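Local structure of disulphide isomerase (3FK8) at residues A46-L51 with V66-V71; T57-K62 with G123-F128. The protein probably acts as a thiol-disulphide isomerase or oxidoreductase of the thioredoxin superfamily. All coordinates share one frame; numbering follows the deposited sequence. Where two conformers were deposited one is given.

Contact 1: residues A46-L51 with V66-V71; sequences ALDKSL and VVKIDV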
ATOM      1  N   ALA A  46       0.942  12.189   1.378  1.00 11.47           N
ATOM      2  CA  ALA A  46       1.230  12.584   0.001  1.00 11.22           C
ATOM      3  C   ALA A  46       1.019  11.451  -0.990  1.00 11.36           C
ATOM      4  O   ALA A  46       0.489  11.667  -2.087  1.00 11.47           O
ATOM      5  CB  ALA A  46       2.622  13.152  -0.095  1.00 13.74           C
ATOM      6  N   LEU A  47       1.452  10.236  -0.630  1.00 10.50           N
ATOM      7  CA  LEU A  47       1.250   9.114  -1.509  1.00 10.95           C
ATOM      8  C   LEU A  47      -0.242   8.898  -1.742  1.00 11.01           C
ATOM      9  O   LEU A  47      -0.694   8.706  -2.888  1.00 12.35           O
ATOM     10  CB  LEU A  47       1.896   7.850  -0.906  1.00 10.25           C
ATOM     11  CG  LEU A  47       1.690   6.580  -1.717  1.00 10.74           C
ATOM     12  CD1 LEU A  47       2.272   6.655  -3.091  1.00 13.09           C
ATOM     13  CD2 LEU A  47       2.180   5.349  -0.946  1.00 12.96           C
ATOM     14  N   ASP A  48      -1.042   8.928  -0.656  1.00 11.28           N
ATOM     15  CA  ASP A  48      -2.473   8.737  -0.799  1.00 12.60           C
ATOM     16  C   ASP A  48      -3.095   9.800  -1.694  1.00 12.72           C
ATOM     17  O   ASP A  48      -3.935   9.470  -2.560  1.00 14.02           O
ATOM     18  CB  ASP A  48      -3.145   8.746   0.558  1.00 14.10           C
ATOM     19  CG  ASP A  48      -4.587   8.301   0.486  1.00 17.61           C
ATOM     20  OD1 ASP A  48      -4.802   7.094   0.270  1.00 22.35           O
ATOM     21  OD2 ASP A  48      -5.450   9.177   0.605  1.00 22.75           O
ATOM     22  N   LYS A  49      -2.692  11.064  -1.515  1.00 12.10           N
ATOM     23  CA  LYS A  49      -3.262  12.134  -2.326  1.00 13.73           C
ATOM     24  C   LYS A  49      -2.953  11.893  -3.804  1.00 13.51           C
ATOM     25  O   LYS A  49      -3.815  12.067  -4.671  1.00 14.65           O
ATOM     26  CB  LYS A  49      -2.716  13.470  -1.838  1.00 15.15           C
ATOM     27  CG  LYS A  49      -3.202  14.658  -2.617  1.00 18.01           C
ATOM     28  CD  LYS A  49      -2.553  15.922  -2.150  1.00 21.95           C
ATOM     29  CE  LYS A  49      -3.279  17.124  -2.798  1.00 27.42           C
ATOM     30  NZ  LYS A  49      -2.626  18.447  -2.506  1.00 31.66           N
ATOM     31  N   SER A  50      -1.720  11.529  -4.132  1.00 12.63           N
ATOM     32  CA  SER A  50      -1.388  11.227  -5.512  1.00 12.56           C
ATOM     33  C   SER A  50      -2.137  10.045  -6.094  1.00 13.72           C
ATOM     34  O   SER A  50      -2.606  10.093  -7.237  1.00 14.09           O
ATOM     35  CB  SER A  50       0.119  10.984  -5.608  1.00 13.34           C
ATOM     36  OG  SER A  50       0.502  10.883  -6.974  1.00 13.49           O
ATOM     37  N   LEU A  51      -2.269   8.972  -5.318  1.00 12.72           N
ATOM     38  CA  LEU A  51      -2.976   7.802  -5.789  1.00 14.05           C
ATOM     39  C   LEU A  51      -4.453   8.056  -6.021  1.00 14.17           C
ATOM     40  O   LEU A  51      -5.063   7.316  -6.771  1.00 15.98           O
ATOM     41  CB  LEU A  51      -2.756   6.585  -4.875  1.00 13.55           C
ATOM     42  CG  LEU A  51      -1.300   6.060  -4.881  1.00 13.52           C
ATOM     43  CD1 LEU A  51      -1.224   4.861  -3.964  1.00 17.27           C
ATOM     44  CD2 LEU A  51      -0.809   5.728  -6.310  1.00 15.74           C
ATOM     45  N   VAL A  66      -6.668  -3.353  -3.371  1.00 14.09           N
ATOM     46  CA  VAL A  66      -5.810  -2.503  -2.500  1.00 13.42           C
ATOM     47  C   VAL A  66      -6.316  -2.521  -1.061  1.00 12.53           C
ATOM     48  O   VAL A  66      -7.530  -2.484  -0.804  1.00 15.34           O
ATOM     49  CB  VAL A  66      -5.873  -1.046  -2.928  1.00 13.77           C
ATOM     50  CG1 VAL A  66      -4.976  -0.161  -2.058  1.00 16.72           C
ATOM     51  CG2 VAL A  66      -5.506  -0.874  -4.365  1.00 17.10           C
ATOM     52  N   VAL A  67      -5.376  -2.592  -0.120  1.00 11.90           N
ATOM     53  CA  VAL A  67      -5.659  -2.497   1.327  0.50 11.97           C
ATOM     54  C   VAL A  67      -4.650  -1.566   1.945  1.00 11.42           C
ATOM     55  O   VAL A  67      -3.454  -1.750   1.729  1.00 12.33           O
ATOM     56  CB  VAL A  67      -5.532  -3.850   2.072  0.50 12.87           C
ATOM     57  CG1 VAL A  67      -5.756  -3.693   3.593  0.50 14.04           C
ATOM     58  CG2 VAL A  67      -6.494  -4.863   1.509  0.50 13.64           C
ATOM     59  N   LYS A  68      -5.131  -0.598   2.735  1.00 11.07           N
ATOM     60  CA  LYS A  68      -4.262   0.273   3.541  1.00 11.93           C
ATOM     61  C   LYS A  68      -4.167  -0.243   4.947  1.00 12.10           C
ATOM     62  O   LYS A  68      -5.225  -0.515   5.532  1.00 15.29           O
ATOM     63  CB  LYS A  68      -4.748   1.714   3.535  1.00 14.05           C
ATOM     64  CG  LYS A  68      -4.320   2.484   2.275  1.00 20.37           C
ATOM     65  CD  LYS A  68      -4.742   3.957   2.351  1.00 26.13           C
ATOM     66  CE  LYS A  68      -6.155   4.125   1.835  1.00 28.27           C
ATOM     67  NZ  LYS A  68      -6.610   5.568   1.762  1.00 27.80           N
ATOM     68  N   ILE A  69      -2.957  -0.446   5.457  1.00 11.10           N
ATOM     69  CA  ILE A  69      -2.727  -1.001   6.785  1.00  9.98           C
ATOM     70  C   ILE A  69      -2.073   0.076   7.666  1.00  9.58           C
ATOM     71  O   ILE A  69      -0.939   0.522   7.394  1.00 10.60           O
ATOM     72  CB  ILE A  69      -1.812  -2.262   6.736  1.00 10.83           C
ATOM     73  CG1 ILE A  69      -2.534  -3.308   5.886  1.00 13.47           C
ATOM     74  CG2 ILE A  69      -1.544  -2.767   8.097  1.00 11.32           C
ATOM     75  CD1 ILE A  69      -1.681  -4.191   5.135  1.00 19.22           C
ATOM     76  N   ASP A  70      -2.798   0.511   8.691  1.00  9.48           N
ATOM     77  CA  ASP A  70      -2.277   1.449   9.678  1.00  9.43           C
ATOM     78  C   ASP A  70      -1.217   0.793  10.554  1.00 10.10           C
ATOM     79  O   ASP A  70      -1.471  -0.228  11.160  1.00 11.77           O
ATOM     80  CB  ASP A  70      -3.445   1.895  10.567  1.00 10.87           C
ATOM     81  CG  ASP A  70      -2.994   2.871  11.638  1.00 12.70           C
ATOM     82  OD1 ASP A  70      -2.096   3.670  11.389  1.00 12.59           O
ATOM     83  OD2 ASP A  70      -3.604   2.841  12.725  1.00 17.23           O
ATOM     84  N   VAL A  71      -0.039   1.416  10.640  1.00  9.63           N
ATOM     85  CA  VAL A  71       0.984   0.931  11.554  1.00 10.14           C
ATOM     86  C   VAL A  71       1.145   1.850  12.741  1.00 10.11           C
ATOM     87  O   VAL A  71       2.000   1.591  13.591  1.00 10.99           O
ATOM     88  CB  VAL A  71       2.337   0.619  10.891  1.00 10.26           C
ATOM     89  CG1 VAL A  71       2.162  -0.509   9.842  1.00 14.00           C
ATOM     90  CG2 VAL A  71       2.998   1.845  10.298  1.00 13.23           C
TER

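Contact 2: residues T57-K62 with G123-F128; sequences TALIAK and GIYDFF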
ATOM      1  N   THR A  57      -5.603   6.756 -10.035  1.00 15.21           N
ATOM      2  CA  THR A  57      -6.764   5.932  -9.596  1.00 17.03           C
ATOM      3  C   THR A  57      -7.061   4.892 -10.666  1.00 16.89           C
ATOM      4  O   THR A  57      -7.335   3.741 -10.339  1.00 16.99           O
ATOM      5  CB  THR A  57      -8.072   6.768  -9.438  1.00 18.07           C
ATOM      6  OG1 THR A  57      -7.952   7.568  -8.285  1.00 21.25           O
ATOM      7  CG2 THR A  57      -9.319   5.864  -9.256  1.00 21.24           C
ATOM      8  N   ALA A  58      -7.059   5.306 -11.938  1.00 15.54           N
ATOM      9  CA  ALA A  58      -7.408   4.403 -13.004  1.00 16.69           C
ATOM     10  C   ALA A  58      -6.379   3.313 -13.108  1.00 15.29           C
ATOM     11  O   ALA A  58      -6.741   2.147 -13.264  1.00 17.29           O
ATOM     12  CB  ALA A  58      -7.503   5.163 -14.359  1.00 16.24           C
ATOM     13  N   LEU A  59      -5.089   3.667 -13.019  1.00 15.31           N
ATOM     14  CA  LEU A  59      -4.025   2.634 -13.059  1.00 15.00           C
ATOM     15  C   LEU A  59      -4.191   1.615 -11.934  1.00 13.88           C
ATOM     16  O   LEU A  59      -4.170   0.378 -12.177  1.00 15.15           O
ATOM     17  CB  LEU A  59      -2.700   3.312 -12.895  1.00 15.05           C
ATOM     18  CG  LEU A  59      -1.515   2.347 -12.852  1.00 15.85           C
ATOM     19  CD1 LEU A  59      -1.195   1.736 -14.207  1.00 18.21           C
ATOM     20  CD2 LEU A  59      -0.230   3.006 -12.276  1.00 16.20           C
ATOM     21  N   ILE A  60      -4.407   2.118 -10.709  1.00 14.40           N
ATOM     22  CA  ILE A  60      -4.447   1.224  -9.536  1.00 14.86           C
ATOM     23  C   ILE A  60      -5.719   0.359  -9.584  1.00 14.64           C
ATOM     24  O   ILE A  60      -5.681  -0.880  -9.357  1.00 15.75           O
ATOM     25  CB  ILE A  60      -4.407   2.047  -8.220  1.00 13.90           C
ATOM     26  CG1 ILE A  60      -3.064   2.825  -8.073  1.00 15.62           C
ATOM     27  CG2 ILE A  60      -4.594   1.157  -7.000  1.00 15.55           C
ATOM     28  CD1 ILE A  60      -1.792   1.969  -8.138  1.00 16.86           C
ATOM     29  N   ALA A  61      -6.854   0.985  -9.908  1.00 15.07           N
ATOM     30  CA  ALA A  61      -8.121   0.244  -9.911  1.00 17.31           C
ATOM     31  C   ALA A  61      -8.116  -0.860 -10.972  1.00 16.97           C
ATOM     32  O   ALA A  61      -8.658  -1.968 -10.753  1.00 18.72           O
ATOM     33  CB  ALA A  61      -9.326   1.187 -10.063  1.00 18.31           C
ATOM     34  N   LYS A  62      -7.520  -0.582 -12.130  1.00 16.55           N
ATOM     35  CA  LYS A  62      -7.497  -1.593 -13.180  1.00 18.29           C
ATOM     36  C   LYS A  62      -6.648  -2.826 -12.816  1.00 16.99           C
ATOM     37  O   LYS A  62      -6.971  -3.980 -13.183  1.00 19.43           O
ATOM     38  CB  LYS A  62      -6.983  -0.966 -14.458  1.00 19.60           C
ATOM     39  CG  LYS A  62      -6.664  -1.991 -15.570  1.00 23.50           C
ATOM     40  CD  LYS A  62      -6.559  -1.298 -16.912  1.00 29.72           C
ATOM     41  CE  LYS A  62      -6.573  -2.336 -18.031  1.00 34.16           C
ATOM     42  NZ  LYS A  62      -5.435  -3.286 -17.884  1.00 37.83           N
ATOM     43  N   GLY A 123       6.231  10.460 -11.089  1.00 11.87           N
ATOM     44  CA  GLY A 123       7.133   9.504 -10.419  1.00 12.36           C
ATOM     45  C   GLY A 123       6.325   8.420  -9.713  1.00 10.46           C
ATOM     46  O   GLY A 123       6.695   7.255  -9.772  1.00 11.38           O
ATOM     47  N   ILE A 124       5.214   8.805  -9.075  1.00 10.62           N
ATOM     48  CA  ILE A 124       4.377   7.840  -8.398  1.00 10.60           C
ATOM     49  C   ILE A 124       3.691   6.919  -9.421  1.00 10.01           C
ATOM     50  O   ILE A 124       3.689   5.681  -9.280  1.00 11.16           O
ATOM     51  CB  ILE A 124       3.401   8.566  -7.422  1.00 11.20           C
ATOM     52  CG1 ILE A 124       4.246   9.104  -6.276  1.00 12.30           C
ATOM     53  CG2 ILE A 124       2.277   7.633  -6.926  1.00 12.91           C
ATOM     54  CD1 ILE A 124       3.516  10.110  -5.402  1.00 14.50           C
ATOM     55  N   TYR A 125       3.144   7.520 -10.489  1.00 10.62           N
ATOM     56  CA  TYR A 125       2.584   6.735 -11.562  1.00 10.55           C
ATOM     57  C   TYR A 125       3.603   5.722 -12.088  1.00 11.15           C
ATOM     58  O   TYR A 125       3.289   4.532 -12.210  1.00 11.83           O
ATOM     59  CB  TYR A 125       2.095   7.657 -12.691  1.00 12.27           C
ATOM     60  CG  TYR A 125       1.541   6.856 -13.855  1.00 11.87           C
ATOM     61  CD1 TYR A 125       0.201   6.476 -13.881  1.00 13.30           C
ATOM     62  CD2 TYR A 125       2.376   6.421 -14.900  1.00 14.83           C
ATOM     63  CE1 TYR A 125      -0.320   5.710 -14.956  1.00 16.25           C
ATOM     64  CE2 TYR A 125       1.888   5.667 -15.948  1.00 14.79           C
ATOM     65  CZ  TYR A 125       0.538   5.302 -15.971  1.00 15.79           C
ATOM     66  OH  TYR A 125       0.026   4.562 -17.021  1.00 21.04           O
ATOM     67  N   ASP A 126       4.826   6.178 -12.359  1.00 11.58           N
ATOM     68  CA  ASP A 126       5.819   5.302 -12.989  1.00 12.10           C
ATOM     69  C   ASP A 126       6.144   4.132 -12.046  1.00 12.28           C
ATOM     70  O   ASP A 126       6.386   2.989 -12.495  1.00 13.71           O
ATOM     71  CB  ASP A 126       7.094   6.058 -13.331  1.00 13.60           C
ATOM     72  CG  ASP A 126       6.936   6.983 -14.525  1.00 13.69           C
ATOM     73  OD1 ASP A 126       5.926   6.870 -15.249  1.00 16.00           O
ATOM     74  OD2 ASP A 126       7.824   7.832 -14.668  1.00 17.35           O
ATOM     75  N   PHE A 127       6.226   4.415 -10.746  1.00 11.43           N
ATOM     76  CA  PHE A 127       6.549   3.370  -9.772  1.00 11.76           C
ATOM     77  C   PHE A 127       5.506   2.242  -9.862  1.00 11.77           C
ATOM     78  O   PHE A 127       5.842   1.046  -9.944  1.00 12.84           O
ATOM     79  CB  PHE A 127       6.571   3.971  -8.360  1.00 11.70           C
ATOM     80  CG  PHE A 127       6.846   2.936  -7.301  1.00 11.70           C
ATOM     81  CD1 PHE A 127       8.147   2.676  -6.918  1.00 14.83           C
ATOM     82  CD2 PHE A 127       5.805   2.209  -6.731  1.00 13.25           C
ATOM     83  CE1 PHE A 127       8.419   1.678  -5.968  1.00 15.25           C
ATOM     84  CE2 PHE A 127       6.065   1.202  -5.763  1.00 13.65           C
ATOM     85  CZ  PHE A 127       7.344   0.964  -5.399  1.00 15.07           C
ATOM     86  N   PHE A 128       4.229   2.582  -9.816  1.00 11.46           N
ATOM     87  CA  PHE A 128       3.191   1.564  -9.844  1.00 12.49           C
ATOM     88  C   PHE A 128       2.994   0.941 -11.224  1.00 13.32           C
ATOM     89  O   PHE A 128       2.766  -0.255 -11.360  1.00 15.02           O
ATOM     90  CB  PHE A 128       1.879   2.129  -9.242  1.00 12.79           C
ATOM     91  CG  PHE A 128       1.978   2.349  -7.759  1.00 11.23           C
ATOM     92  CD1 PHE A 128       1.839   1.237  -6.887  1.00 13.39           C
ATOM     93  CD2 PHE A 128       2.334   3.565  -7.215  1.00 13.34           C
ATOM     94  CE1 PHE A 128       1.981   1.392  -5.518  1.00 14.56           C
ATOM     95  CE2 PHE A 128       2.515   3.709  -5.857  1.00 13.01           C
ATOM     96  CZ  PHE A 128       2.345   2.623  -5.003  1.00 12.81           C
TER

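Contact 1: residues A46-L51 with V66-V71
D48 on helix 42-51 and K68 on strand 65-70 meet through a single salt bridge, and they show how two backbones too far apart to pack can still be joined by one long polar side chain. Their CA atoms are 9.7 Å apart, and most of that gap is spanned by the lysine. Its CB points toward the helix, and a bend in the chain (chi3 -87°) then turns the ammonium group onto the carboxylate. K68 NZ donates a hydrogen bond to D48 OD1 at 2.8 Å, while D48 OD2 stays 4.0 Å from K68 NZ, so one oxygen does the gripping. The ammonium group does not come in along the carboxylate plane but from above it, 40° out, and the two side chains cross at about a right angle. K68 CE, carried close by its bond to NZ, lies 3.6 Å from D48 OD1.

The setting is the thioredoxin fold. Helix 42-51 lies over one face of the mixed sheet, and the CxxC pattern of C41 and C44, the probable redox site by analogy with thioredoxins, is at its start; the side chain of D48 lies near those cysteines without touching them. K68 is on 65-70, one of the two edge strands; the residues flanking it, V67 and I69, turn instead to helix 14-28 across the sheet.

Both charges have further company at this partly exposed site. K68 NZ also donates to the carbonyl oxygen of P7, which ties the N-terminal region to the pair, while D48 OD2 has a long, weak ion pair with R52 NE.

Contact 2: residues T57-K62 with G123-F128
L59 extends with CG anti to its backbone N (chi1 177°), which carries its branched end across to Y125 and F128 on the facing helix, and Y125 sends its ring back to meet it with an equally extended first torsion (chi1 178°). Both leucine methyls reach Y125 CE1, but CD2 alone also touches F128. L59 CD2 sits 3.8 Å from Y125 CE1 and the same 3.8 Å from F128 CB, wedged between an aromatic ring and the root of a second aromatic side chain. L59 CD1, 4.1 Å from Y125 CE1, leans toward the hydroxyl end of the tyrosine, 4.2 Å from Y125 OH. Leucine and tyrosine pass each other obliquely, whereas leucine and F128 meet at about a right angle.

I60, the next residue along the same helix, fills the neighbouring place. Its CB does not point at the partner helix, but CG1 and CD1 reach over, and I60 CD1 comes within 3.8 Å of F128 CG, touching the base of the ring rather than its far end.

Such contacts join helices 54-63 and 121-132, which run nearly parallel, 17° apart with axes 10.5 Å from each other in these segments. The second is the C-terminal helix of the thioredoxin fold, which lies on the same side of the sheet as helix 42-51; L51 of that helix packs on F128 as well.

The neighbours of the two aromatic groups differ. Within its own helix F128 is met on one face by F127 CD2, 3.6 Å above the ring plane and over its centre. Y125 lies only partly buried, and K55, earlier in helix 54-63, makes a cation-pi contact with its ring.

Contacts 1 and 2 have their centres 12 Å apart and interleave along the chain: 46-51, 57-62, 66-71, then 123-128. Helices 42-51 and 54-63 follow one another, and strand 65-70 comes directly after, so the first half of each contact precedes the second half of contact 1. The segments also touch directly. L51 O and T57 OG1 are 3.3 Å apart, a probable hydrogen bond where the two helices succeed each other, and L51 CD2 lies 3.7 Å from I124 CG2, so helix 42-51 also rests on helix 121-132. Contact 1 links the putative redox helix to edge strand 65-70 by one surface salt bridge, and contact 2 packs the helices beside it.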